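Local atomic coordinates of Arf-GAP with coiled-coil, ANK repeat and PH domain-containing protein 2 (Homo sapiens, PDB entry 6IF3), a protein that acts as a GTPase-activating protein for the small GTPase ARF6 and binds RAB35 through its ankyrin repeats. Residues Q155-F158 with R159-S162. Numbering follows the deposited sequence.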
loop_
_atom_site.group_PDB
_atom_site.type_symbol
_atom_site.label_atom_id
_atom_site.label_comp_id
_atom_site.label_asym_id
_atom_site.label_seq_id
_atom_site.Cartn_x
_atom_site.Cartn_y
_atom_site.Cartn_z
ATOM N N GLN A 155 10.191 1.131 -3.899
ATOM C CA GLN A 155 9.681 -0.015 -3.155
ATOM C C GLN A 155 9.911 -1.305 -3.914
ATOM O O GLN A 155 9.540 -1.417 -5.067
ATOM C CB GLN A 155 8.176 0.117 -2.869
ATOM C CG GLN A 155 7.770 1.383 -2.170
ATOM C CD GLN A 155 8.537 1.591 -0.897
ATOM O OE1 GLN A 155 8.708 0.662 -0.098
ATOM N NE2 GLN A 155 9.068 2.794 -0.728
ATOM N N ASP A 156 10.527 -2.281 -3.252
ATOM C CA ASP A 156 10.751 -3.608 -3.829
ATOM C C ASP A 156 9.481 -4.450 -3.631
ATOM O O ASP A 156 9.345 -5.141 -2.605
ATOM C CB ASP A 156 11.956 -4.241 -3.137
ATOM C CG ASP A 156 12.387 -5.578 -3.743
ATOM O OD1 ASP A 156 11.615 -6.197 -4.520
ATOM O OD2 ASP A 156 13.532 -6.007 -3.429
ATOM N N ILE A 157 8.530 -4.408 -4.564
ATOM C CA ILE A 157 7.249 -5.050 -4.250
ATOM C C ILE A 157 7.392 -6.575 -4.351
ATOM O O ILE A 157 6.562 -7.305 -3.787
ATOM C CB ILE A 157 6.097 -4.537 -5.120
ATOM C CG1 ILE A 157 6.355 -4.836 -6.593
ATOM C CG2 ILE A 157 5.885 -3.018 -4.891
ATOM C CD1 ILE A 157 5.102 -4.629 -7.463
ATOM N N PHE A 158 8.418 -7.067 -5.059
ATOM C CA PHE A 158 8.649 -8.515 -5.017
ATOM C C PHE A 158 8.970 -8.961 -3.599
ATOM O O PHE A 158 8.493 -10.007 -3.131
ATOM C CB PHE A 158 9.777 -8.958 -5.939
ATOM C CG PHE A 158 10.171 -10.397 -5.722
ATOM C CD1 PHE A 158 9.364 -11.426 -6.194
ATOM C CD2 PHE A 158 11.319 -10.719 -4.990
ATOM C CE1 PHE A 158 9.726 -12.767 -5.964
ATOM C CE2 PHE A 158 11.675 -12.043 -4.751
ATOM C CZ PHE A 158 10.868 -13.078 -5.241
ATOM N N ARG A 159 9.833 -8.201 -2.929
ATOM C CA ARG A 159 10.184 -8.535 -1.562
ATOM C C ARG A 159 8.933 -8.544 -0.692
ATOM O O ARG A 159 8.747 -9.443 0.144
ATOM C CB ARG A 159 11.198 -7.535 -0.995
ATOM C CG ARG A 159 11.744 -7.988 0.380
ATOM C CD ARG A 159 12.736 -7.002 0.912
ATOM N NE ARG A 159 13.449 -7.520 2.072
ATOM C CZ ARG A 159 14.444 -6.875 2.669
ATOM N NH1 ARG A 159 14.806 -5.679 2.202
ATOM N NH2 ARG A 159 15.090 -7.421 3.700
ATOM N N ASP A 160 8.074 -7.553 -0.890
ATOM C CA ASP A 160 6.802 -7.499 -0.144
ATOM C C ASP A 160 5.860 -8.662 -0.494
ATOM O O ASP A 160 5.114 -9.132 0.387
ATOM C CB ASP A 160 6.090 -6.186 -0.418
ATOM C CG ASP A 160 6.923 -5.002 -0.001
ATOM O OD1 ASP A 160 7.593 -5.110 1.035
ATOM O OD2 ASP A 160 6.927 -3.981 -0.705
ATOM N N PHE A 161 5.897 -9.107 -1.746
ATOM C CA PHE A 161 5.088 -10.222 -2.198
ATOM C C PHE A 161 5.624 -11.551 -1.626
ATOM O O PHE A 161 4.844 -12.505 -1.389
ATOM C CB PHE A 161 5.056 -10.284 -3.755
ATOM C CG PHE A 161 4.572 -11.599 -4.268
ATOM C CD1 PHE A 161 3.261 -11.988 -4.047
ATOM C CD2 PHE A 161 5.458 -12.502 -4.883
ATOM C CE1 PHE A 161 2.811 -13.250 -4.426
ATOM C CE2 PHE A 161 5.011 -13.754 -5.263
ATOM C CZ PHE A 161 3.687 -14.115 -5.052
ATOM N N SER A 162 6.943 -11.637 -1.430
ATOM C CA SER A 162 7.602 -12.927 -1.217
ATOM C C SER A 162 7.062 -13.729 -0.018
ATOM O O SER A 162 7.172 -14.946 -0.015
ATOM C CB SER A 162 9.136 -12.758 -1.073
ATOM O OG SER A 162 9.534 -12.092 0.127
HETATM O O HOH W 1 8.055 -1.926 0.252
#
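Asp-156 caps the short helix 157-161 by accepting a hydrogen bond at OD1 from the backbone N of Arg-159, 3.1 Å away. With CG anti to its own backbone N (chi1 -174°), the carboxylate folds over the first turn, and the N-H meets OD1 from above the carboxylate plane rather than within it. CB of Arg-159 packs against Asp-156 CG at 3.6 Å, while the extended arginine chain leads off across the aspartate, leaving NE 5.7 Å from Asp-156 OD2, too far for a salt bridge.

The tightly packed part is the face carrying the buried side chains of Ile-157 and Asp-160, with the helical bonds behind it. Asp-160 N reaches Asp-156 O at 3.2 Å, and Phe-161 N reaches Ile-157 O at 2.8 Å; the bond from Ser-162 N to Phe-158 O is weak. Ser-162 OG turns back to donate to Arg-159 O, at 2.8 Å. One water donates to both Asp-160 OD2 and Gln-155 OE1, lying 2.5 Å from Asp-160 OD2, and ties the residue preceding the cap to the helix. Asp-160 OD1 forms a salt bridge with a basic side chain of the partner protein's chain, so an alanine here would probably leave that basic group without its mate and take away one of the water's two acceptors here.

The solvent side is looser, made by the Asp-156 carboxylate, the Arg-159 chain and the Phe-158 ring. This exposed ring only lightly touches the partly buried Phe-161, its CD1 coming to the edge of that ring at 4.3 Å from Phe-161 CD2.

This short helix follows the three ankyrin repeats in sequence and lies against helices 91-99 and 124-141. Ile-157 packs on Leu-98 and Lys-99 of helix 91-99 and on Leu-132 of helix 124-141, whereas Phe-161 rests on Thr-91 and Cys-95 of helix 91-99.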